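Local coordinates for protein CalS10 (PDB 6UK5) that binds S-adenosylmethionine and probably methylates an amino pentose during the biosynthesis of calicheamicin in Micromonospora echinospora, at residues Q188-V200 against F209-E222. Residues are numbered along the deposited sequence; the frame is centred on the assembly and turned at random.
Sequences QGRVTRMEERWLV and FSQVGLLTMFTREE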
ATOM      1  N   GLN A 188     -16.553  -7.428 -19.693  1.00 54.21           N
ATOM      2  CA  GLN A 188     -16.915  -7.688 -21.083  1.00 54.95           C
ATOM      3  C   GLN A 188     -17.997  -8.763 -21.086  1.00 56.27           C
ATOM      4  O   GLN A 188     -17.722  -9.910 -20.723  1.00 48.91           O
ATOM      5  CB  GLN A 188     -15.695  -8.112 -21.893  1.00 54.01           C
ATOM      6  CG  GLN A 188     -15.995  -8.396 -23.361  1.00 56.61           C
ATOM      7  CD  GLN A 188     -14.898  -9.176 -24.074  1.00 55.88           C
ATOM      8  OE1 GLN A 188     -15.078  -9.595 -25.216  1.00 52.84           O
ATOM      9  NE2 GLN A 188     -13.763  -9.371 -23.409  1.00 50.96           N
ATOM     10  N   GLY A 189     -19.212  -8.397 -21.466  1.00 45.96           N
ATOM     11  CA  GLY A 189     -20.318  -9.335 -21.369  1.00 46.35           C
ATOM     12  C   GLY A 189     -20.748  -9.482 -19.931  1.00 47.23           C
ATOM     13  O   GLY A 189     -20.919  -8.490 -19.220  1.00 48.30           O
ATOM     14  N   ARG A 190     -20.916 -10.723 -19.491  1.00 46.36           N
ATOM     15  CA  ARG A 190     -21.193 -11.029 -18.093  1.00 47.63           C
ATOM     16  C   ARG A 190     -19.938 -11.334 -17.289  1.00 43.07           C
ATOM     17  O   ARG A 190     -20.044 -11.634 -16.096  1.00 44.57           O
ATOM     18  CB  ARG A 190     -22.182 -12.203 -17.992  1.00 48.47           C
ATOM     19  CG  ARG A 190     -21.884 -13.358 -18.935  1.00 54.31           C
ATOM     20  CD  ARG A 190     -22.823 -14.554 -18.770  1.00 61.26           C
ATOM     21  NE  ARG A 190     -24.233 -14.176 -18.746  1.00 66.93           N
ATOM     22  CZ  ARG A 190     -25.235 -14.963 -19.136  1.00 74.72           C
ATOM     23  NH1 ARG A 190     -24.993 -16.167 -19.642  1.00 82.75           N
ATOM     24  NH2 ARG A 190     -26.486 -14.533 -19.047  1.00 73.29           N
ATOM     25  N   VAL A 191     -18.763 -11.269 -17.906  1.00 46.17           N
ATOM     26  CA  VAL A 191     -17.523 -11.702 -17.276  1.00 44.13           C
ATOM     27  C   VAL A 191     -16.748 -10.493 -16.779  1.00 47.35           C
ATOM     28  O   VAL A 191     -16.648  -9.474 -17.475  1.00 53.88           O
ATOM     29  CB  VAL A 191     -16.666 -12.522 -18.262  1.00 41.35           C
ATOM     30  CG1 VAL A 191     -15.402 -13.039 -17.570  1.00 44.13           C
ATOM     31  CG2 VAL A 191     -17.486 -13.630 -18.890  1.00 40.69           C
ATOM     32  N   THR A 192     -16.215 -10.595 -15.565  1.00 40.49           N
ATOM     33  CA  THR A 192     -15.336  -9.583 -14.994  1.00 43.81           C
ATOM     34  C   THR A 192     -13.992 -10.245 -14.714  1.00 40.47           C
ATOM     35  O   THR A 192     -13.940 -11.297 -14.067  1.00 42.85           O
ATOM     36  CB  THR A 192     -15.914  -8.973 -13.715  1.00 45.01           C
ATOM     37  OG1 THR A 192     -17.332  -8.817 -13.850  1.00 41.73           O
ATOM     38  CG2 THR A 192     -15.290  -7.610 -13.460  1.00 45.61           C
ATOM     39  N   ARG A 193     -12.909  -9.636 -15.188  1.00 39.67           N
ATOM     40  CA  ARG A 193     -11.569 -10.188 -15.017  1.00 45.00           C
ATOM     41  C   ARG A 193     -10.904  -9.450 -13.863  1.00 44.42           C
ATOM     42  O   ARG A 193     -10.494  -8.295 -14.007  1.00 49.32           O
ATOM     43  CB  ARG A 193     -10.736 -10.073 -16.291  1.00 46.25           C
ATOM     44  CG  ARG A 193      -9.356 -10.706 -16.135  1.00 45.74           C
ATOM     45  CD  ARG A 193      -8.538 -10.691 -17.414  1.00 50.33           C
ATOM     46  NE  ARG A 193      -7.128 -10.932 -17.110  1.00 45.99           N
ATOM     47  CZ  ARG A 193      -6.311  -9.993 -16.636  1.00 49.74           C
ATOM     48  NH1 ARG A 193      -6.765  -8.763 -16.425  1.00 58.61           N
ATOM     49  NH2 ARG A 193      -5.043 -10.275 -16.371  1.00 47.71           N
ATOM     50  N   MET A 194     -10.766 -10.142 -12.735  1.00 40.67           N
ATOM     51  CA  MET A 194     -10.214  -9.581 -11.510  1.00 44.83           C
ATOM     52  C   MET A 194      -8.728  -9.903 -11.415  1.00 40.00           C
ATOM     53  O   MET A 194      -8.344 -11.072 -11.315  1.00 41.06           O
ATOM     54  CB  MET A 194     -10.969 -10.154 -10.312  1.00 45.12           C
ATOM     55  CG  MET A 194     -12.397  -9.665 -10.188  1.00 45.86           C
ATOM     56  SD  MET A 194     -13.214 -10.262  -8.696  1.00 50.85           S
ATOM     57  CE  MET A 194     -13.268 -12.027  -9.037  1.00 47.37           C
ATOM     58  N   GLU A 195      -7.894  -8.867 -11.469  1.00 40.87           N
ATOM     59  CA  GLU A 195      -6.456  -8.984 -11.267  1.00 43.94           C
ATOM     60  C   GLU A 195      -6.088  -8.276  -9.969  1.00 46.25           C
ATOM     61  O   GLU A 195      -6.295  -7.064  -9.845  1.00 45.34           O
ATOM     62  CB  GLU A 195      -5.677  -8.381 -12.436  1.00 44.58           C
ATOM     63  CG  GLU A 195      -4.187  -8.711 -12.405  1.00 44.06           C
ATOM     64  CD  GLU A 195      -3.377  -7.872 -13.371  1.00 43.11           C
ATOM     65  OE1 GLU A 195      -3.976  -7.287 -14.297  1.00 46.81           O
ATOM     66  OE2 GLU A 195      -2.141  -7.801 -13.205  1.00 45.48           O
ATOM     67  N   GLU A 196      -5.552  -9.025  -9.008  1.00 50.89           N
ATOM     68  CA  GLU A 196      -5.108  -8.467  -7.738  1.00 53.26           C
ATOM     69  C   GLU A 196      -3.607  -8.676  -7.588  1.00 53.40           C
ATOM     70  O   GLU A 196      -3.081  -9.732  -7.949  1.00 55.65           O
ATOM     71  CB  GLU A 196      -5.820  -9.106  -6.546  1.00 53.80           C
ATOM     72  CG  GLU A 196      -7.142  -8.464  -6.195  1.00 53.74           C
ATOM     73  CD  GLU A 196      -7.890  -9.235  -5.128  1.00 54.43           C
ATOM     74  OE1 GLU A 196      -7.653 -10.454  -4.996  1.00 53.63           O
ATOM     75  OE2 GLU A 196      -8.712  -8.623  -4.415  1.00 58.24           O
ATOM     76  N   ARG A 197      -2.923  -7.670  -7.049  1.00 54.90           N
ATOM     77  CA  ARG A 197      -1.490  -7.763  -6.793  1.00 56.36           C
ATOM     78  C   ARG A 197      -1.201  -7.176  -5.422  1.00 56.77           C
ATOM     79  O   ARG A 197      -1.488  -6.003  -5.167  1.00 52.78           O
ATOM     80  CB  ARG A 197      -0.692  -7.059  -7.887  1.00 55.75           C
ATOM     81  CG  ARG A 197      -0.692  -7.866  -9.168  1.00 60.01           C
ATOM     82  CD  ARG A 197       0.024  -7.171 -10.294  1.00 59.77           C
ATOM     83  NE  ARG A 197       1.363  -7.727 -10.460  1.00 62.10           N
ATOM     84  CZ  ARG A 197       2.114  -7.575 -11.544  1.00 67.13           C
ATOM     85  NH1 ARG A 197       1.656  -6.891 -12.583  1.00 60.52           N
ATOM     86  NH2 ARG A 197       3.323  -8.121 -11.590  1.00 75.99           N
ATOM     87  N   TRP A 198      -0.627  -8.003  -4.552  1.00 59.84           N
ATOM     88  CA  TRP A 198      -0.429  -7.683  -3.149  1.00 60.42           C
ATOM     89  C   TRP A 198       1.044  -7.465  -2.835  1.00 60.82           C
ATOM     90  O   TRP A 198       1.929  -8.037  -3.477  1.00 60.19           O
ATOM     91  CB  TRP A 198      -0.957  -8.821  -2.270  1.00 60.29           C
ATOM     92  CG  TRP A 198      -2.415  -9.106  -2.442  1.00 60.51           C
ATOM     93  CD1 TRP A 198      -3.001  -9.765  -3.484  1.00 59.41           C
ATOM     94  CD2 TRP A 198      -3.473  -8.765  -1.538  1.00 61.97           C
ATOM     95  NE1 TRP A 198      -4.357  -9.849  -3.289  1.00 59.20           N
ATOM     96  CE2 TRP A 198      -4.673  -9.242  -2.103  1.00 60.91           C
ATOM     97  CE3 TRP A 198      -3.523  -8.099  -0.311  1.00 65.41           C
ATOM     98  CZ2 TRP A 198      -5.909  -9.074  -1.481  1.00 62.52           C
ATOM     99  CZ3 TRP A 198      -4.750  -7.932   0.303  1.00 61.31           C
ATOM    100  CH2 TRP A 198      -5.926  -8.419  -0.282  1.00 58.79           C
ATOM    101  N   LEU A 199       1.295  -6.621  -1.835  1.00 63.07           N
ATOM    102  CA  LEU A 199       2.608  -6.492  -1.215  1.00 65.87           C
ATOM    103  C   LEU A 199       2.444  -6.622   0.291  1.00 65.55           C
ATOM    104  O   LEU A 199       1.686  -5.858   0.899  1.00 64.09           O
ATOM    105  CB  LEU A 199       3.265  -5.152  -1.554  1.00 63.91           C
ATOM    106  CG  LEU A 199       3.852  -4.961  -2.951  1.00 69.20           C
ATOM    107  CD1 LEU A 199       4.314  -3.520  -3.108  1.00 67.46           C
ATOM    108  CD2 LEU A 199       5.009  -5.915  -3.199  1.00 66.92           C
ATOM    109  N   VAL A 200       3.136  -7.586   0.890  1.00 67.47           N
ATOM    110  CA  VAL A 200       3.148  -7.762   2.338  1.00 73.30           C
ATOM    111  C   VAL A 200       4.578  -7.595   2.832  1.00 73.95           C
ATOM    112  O   VAL A 200       5.468  -8.366   2.452  1.00 74.90           O
ATOM    113  CB  VAL A 200       2.572  -9.116   2.771  1.00 74.38           C
ATOM    114  CG1 VAL A 200       2.624  -9.241   4.288  1.00 74.57           C
ATOM    115  CG2 VAL A 200       1.138  -9.249   2.294  1.00 73.22           C
ATOM    116  N   PHE A 209       2.650 -11.242  -4.242  1.00 61.45           N
ATOM    117  CA  PHE A 209       1.955 -12.324  -4.932  1.00 61.35           C
ATOM    118  C   PHE A 209       0.858 -11.712  -5.798  1.00 59.43           C
ATOM    119  O   PHE A 209       0.328 -10.642  -5.486  1.00 57.62           O
ATOM    120  CB  PHE A 209       1.419 -13.391  -3.963  1.00 60.91           C
ATOM    121  CG  PHE A 209       0.289 -12.938  -3.086  1.00 58.63           C
ATOM    122  CD1 PHE A 209       0.537 -12.344  -1.860  1.00 58.15           C
ATOM    123  CD2 PHE A 209      -1.025 -13.148  -3.472  1.00 59.11           C
ATOM    124  CE1 PHE A 209      -0.505 -11.944  -1.045  1.00 61.66           C
ATOM    125  CE2 PHE A 209      -2.070 -12.751  -2.663  1.00 61.27           C
ATOM    126  CZ  PHE A 209      -1.811 -12.149  -1.447  1.00 62.53           C
ATOM    127  N   SER A 210       0.531 -12.401  -6.897  1.00 56.32           N
ATOM    128  CA  SER A 210      -0.403 -11.900  -7.899  1.00 52.46           C
ATOM    129  C   SER A 210      -1.423 -12.973  -8.261  1.00 52.85           C
ATOM    130  O   SER A 210      -1.099 -14.164  -8.309  1.00 55.65           O
ATOM    131  CB  SER A 210       0.337 -11.446  -9.167  1.00 50.47           C
ATOM    132  OG  SER A 210       1.488 -10.691  -8.828  1.00 56.88           O
ATOM    133  N   GLN A 211      -2.657 -12.534  -8.515  1.00 53.25           N
ATOM    134  CA  GLN A 211      -3.771 -13.426  -8.801  1.00 49.62           C
ATOM    135  C   GLN A 211      -4.615 -12.879  -9.944  1.00 45.36           C
ATOM    136  O   GLN A 211      -4.632 -11.672 -10.198  1.00 41.06           O
ATOM    137  CB  GLN A 211      -4.692 -13.595  -7.587  1.00 51.31           C
ATOM    138  CG  GLN A 211      -3.993 -13.756  -6.260  1.00 53.85           C
ATOM    139  CD  GLN A 211      -4.947 -13.576  -5.097  1.00 56.37           C
ATOM    140  OE1 GLN A 211      -5.119 -14.477  -4.282  1.00 59.76           O
ATOM    141  NE2 GLN A 211      -5.576 -12.410  -5.018  1.00 54.96           N
ATOM    142  N   VAL A 212      -5.309 -13.783 -10.640  1.00 44.96           N
ATOM    143  CA  VAL A 212      -6.372 -13.409 -11.567  1.00 37.78           C
ATOM    144  C   VAL A 212      -7.594 -14.276 -11.277  1.00 37.54           C
ATOM    145  O   VAL A 212      -7.462 -15.475 -10.997  1.00 40.43           O
ATOM    146  CB  VAL A 212      -5.958 -13.550 -13.046  1.00 38.21           C
ATOM    147  CG1 VAL A 212      -7.192 -13.439 -13.942  1.00 39.95           C
ATOM    148  CG2 VAL A 212      -4.927 -12.504 -13.413  1.00 40.84           C
ATOM    149  N   GLY A 213      -8.767 -13.662 -11.322  1.00 37.12           N
ATOM    150  CA  GLY A 213     -10.019 -14.374 -11.116  1.00 39.47           C
ATOM    151  C   GLY A 213     -11.078 -13.910 -12.090  1.00 40.38           C
ATOM    152  O   GLY A 213     -11.030 -12.792 -12.611  1.00 48.09           O
ATOM    153  N   LEU A 214     -12.035 -14.795 -12.351  1.00 41.83           N
ATOM    154  CA  LEU A 214     -13.156 -14.507 -13.233  1.00 39.18           C
ATOM    155  C   LEU A 214     -14.431 -14.542 -12.403  1.00 40.17           C
ATOM    156  O   LEU A 214     -14.708 -15.543 -11.734  1.00 49.02           O
ATOM    157  CB  LEU A 214     -13.297 -15.508 -14.386  1.00 44.86           C
ATOM    158  CG  LEU A 214     -12.236 -15.600 -15.481  1.00 44.21           C
ATOM    159  CD1 LEU A 214     -12.800 -16.399 -16.662  1.00 45.37           C
ATOM    160  CD2 LEU A 214     -11.754 -14.233 -15.928  1.00 44.15           C
ATOM    161  N   LEU A 215     -15.208 -13.464 -12.465  1.00 43.70           N
ATOM    162  CA  LEU A 215     -16.530 -13.413 -11.856  1.00 43.57           C
ATOM    163  C   LEU A 215     -17.544 -13.294 -12.985  1.00 54.05           C
ATOM    164  O   LEU A 215     -17.484 -12.353 -13.783  1.00 56.54           O
ATOM    165  CB  LEU A 215     -16.630 -12.228 -10.900  1.00 43.93           C
ATOM    166  CG  LEU A 215     -17.636 -12.275  -9.751  1.00 45.78           C
ATOM    167  CD1 LEU A 215     -17.281 -13.350  -8.740  1.00 43.37           C
ATOM    168  CD2 LEU A 215     -17.695 -10.912  -9.077  1.00 48.16           C
ATOM    169  N   THR A 216     -18.472 -14.243 -13.044  1.00 42.79           N
ATOM    170  CA  THR A 216     -19.461 -14.324 -14.109  1.00 43.60           C
ATOM    171  C   THR A 216     -20.852 -14.016 -13.568  1.00 41.77           C
ATOM    172  O   THR A 216     -21.336 -14.703 -12.662  1.00 42.72           O
ATOM    173  CB  THR A 216     -19.429 -15.706 -14.765  1.00 42.34           C
ATOM    174  OG1 THR A 216     -18.114 -15.963 -15.276  1.00 44.18           O
ATOM    175  CG2 THR A 216     -20.436 -15.778 -15.900  1.00 39.50           C
ATOM    176  N   MET A 217     -21.485 -12.984 -14.123  1.00 44.96           N
ATOM    177  CA  MET A 217     -22.845 -12.636 -13.741  1.00 46.96           C
ATOM    178  C   MET A 217     -23.842 -13.647 -14.306  1.00 46.95           C
ATOM    179  O   MET A 217     -23.607 -14.276 -15.340  1.00 50.26           O
ATOM    180  CB  MET A 217     -23.227 -11.254 -14.268  1.00 50.44           C
ATOM    181  CG  MET A 217     -24.606 -10.794 -13.808  1.00 57.53           C
ATOM    182  SD  MET A 217     -25.172  -9.331 -14.677  1.00 65.11           S
ATOM    183  CE  MET A 217     -25.839 -10.140 -16.135  1.00 53.69           C
ATOM    184  N   PHE A 218     -24.977 -13.776 -13.622  1.00 48.54           N
ATOM    185  CA  PHE A 218     -26.143 -14.469 -14.146  1.00 49.18           C
ATOM    186  C   PHE A 218     -27.341 -13.537 -14.030  1.00 48.79           C
ATOM    187  O   PHE A 218     -27.360 -12.616 -13.211  1.00 51.91           O
ATOM    188  CB  PHE A 218     -26.376 -15.780 -13.400  1.00 46.87           C
ATOM    189  CG  PHE A 218     -25.180 -16.684 -13.412  1.00 50.20           C
ATOM    190  CD1 PHE A 218     -24.784 -17.315 -14.582  1.00 48.24           C
ATOM    191  CD2 PHE A 218     -24.421 -16.862 -12.267  1.00 48.14           C
ATOM    192  CE1 PHE A 218     -23.672 -18.137 -14.602  1.00 48.63           C
ATOM    193  CE2 PHE A 218     -23.304 -17.679 -12.277  1.00 47.68           C
ATOM    194  CZ  PHE A 218     -22.926 -18.318 -13.448  1.00 48.79           C
ATOM    195  N   THR A 219     -28.339 -13.778 -14.869  1.00 51.90           N
ATOM    196  CA  THR A 219     -29.486 -12.889 -14.952  1.00 54.93           C
ATOM    197  C   THR A 219     -30.570 -13.292 -13.960  1.00 53.65           C
ATOM    198  O   THR A 219     -30.619 -14.425 -13.475  1.00 52.83           O
ATOM    199  CB  THR A 219     -30.072 -12.889 -16.365  1.00 51.52           C
ATOM    200  OG1 THR A 219     -30.253 -14.238 -16.810  1.00 52.69           O
ATOM    201  CG2 THR A 219     -29.135 -12.181 -17.327  1.00 47.20           C
ATOM    202  N   ARG A 220     -31.440 -12.326 -13.653  1.00 52.70           N
ATOM    203  CA  ARG A 220     -32.630 -12.612 -12.858  1.00 55.35           C
ATOM    204  C   ARG A 220     -33.425 -13.756 -13.471  1.00 52.11           C
ATOM    205  O   ARG A 220     -33.906 -14.645 -12.758  1.00 49.80           O
ATOM    206  CB  ARG A 220     -33.485 -11.347 -12.751  1.00 55.07           C
ATOM    207  CG  ARG A 220     -34.853 -11.529 -12.117  1.00 52.76           C
ATOM    208  CD  ARG A 220     -34.792 -12.056 -10.695  1.00 54.64           C
ATOM    209  NE  ARG A 220     -36.095 -11.915 -10.048  1.00 55.64           N
ATOM    210  CZ  ARG A 220     -36.532 -10.795  -9.479  1.00 51.43           C
ATOM    211  NH1 ARG A 220     -35.772  -9.708  -9.467  1.00 52.05           N
ATOM    212  NH2 ARG A 220     -37.736 -10.760  -8.923  1.00 59.05           N
ATOM    213  N   GLU A 221     -33.564 -13.756 -14.798  1.00 53.88           N
ATOM    214  CA  GLU A 221     -34.258 -14.846 -15.475  1.00 56.90           C
ATOM    215  C   GLU A 221     -33.546 -16.176 -15.263  1.00 56.24           C
ATOM    216  O   GLU A 221     -34.190 -17.227 -15.155  1.00 56.47           O
ATOM    217  CB  GLU A 221     -34.356 -14.531 -16.970  1.00 56.22           C
ATOM    218  CG  GLU A 221     -35.360 -15.371 -17.732  1.00 60.02           C
ATOM    219  CD  GLU A 221     -35.729 -14.758 -19.063  1.00 64.43           C
ATOM    220  OE1 GLU A 221     -34.808 -14.450 -19.853  1.00 62.40           O
ATOM    221  OE2 GLU A 221     -36.942 -14.577 -19.307  1.00 66.20           O
ATOM    222  N   GLU A 222     -32.216 -16.151 -15.203  1.00 58.61           N
ATOM    223  CA  GLU A 222     -31.454 -17.385 -15.045  1.00 55.28           C
ATOM    224  C   GLU A 222     -31.561 -17.914 -13.620  1.00 53.14           C
ATOM    225  O   GLU A 222     -31.797 -19.109 -13.408  1.00 57.13           O
ATOM    226  CB  GLU A 222     -30.000 -17.137 -15.443  1.00 62.13           C
ATOM    227  CG  GLU A 222     -29.688 -17.602 -16.861  1.00 66.70           C
ATOM    228  CD  GLU A 222     -28.595 -16.780 -17.517  1.00 65.33           C
ATOM    229  OE1 GLU A 222     -27.904 -16.020 -16.805  1.00 61.05           O
ATOM    230  OE2 GLU A 222     -28.440 -16.878 -18.753  1.00 65.67           O
TER
HETATM  231  O   HOH W   1     -19.084 -10.449 -14.099  1.00 41.07           O
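Phe209 and Trp198 lie flat against each other at one end of an antiparallel hairpin, strands 191-202 and 206-216. These are neighbours in the mixed sheet that also holds strands 14-16, 177-188 and 165-174, apart from the Rossmann-type sheet. The pair is an offset stack, the phenyl ring over the five-membered ring of the indole with centroids 4.3 Å apart and planes 7° from parallel. Phe209 reaches it because CG sits between its backbone N and carbonyl carbon (chi1 69°); Trp198 CB then lies over the phenyl face, 3.7 Å from its centroid, as a CH-pi contact. Beside the stack, Gln211 NE2 comes to the edge of the indole and 2.9 Å from Glu196 OE1, amide and carboxylate planes nearly parallel, while Glu196 OE2 bridges to Arg181.

Farther along the same face, Gly213 has no side chain, which gives room for the methyl CE of Met194; a bend at chi3 turns CE to 3.8 Å from Leu215 CB. The Leu215 side chain lies about 7 Å from the bound S-adenosylmethionine. On the face of Arg193, Glu195 and Arg197, Val212 CG1 lies against the extended Arg193 chain and CG2 meets Arg193 NH2 and Glu195 CG; Ser210 OG takes a weak bond from Arg197 NE. Phe14 covers Val212 and Ser210, and Ile206 of the second subunit packs on Glu195 and Arg197.

Where strand 206-216 ends, Met217 N donates to Arg190 O, in the turn before strand 191-202, at 2.8 Å and almost straight (173°). Arg190 crosses Thr216 CG2 and ends in a salt bridge, NH2 to Glu222 OE1 at 3.0 Å and to the syn lone pair of OE2 at 3.1 Å. In a capping box, Glu222 OE1 accepts from Thr219 N and Glu222 N donates to Thr219 OG1. Guanidinium and N-H together would probably favour the ionised carboxylate.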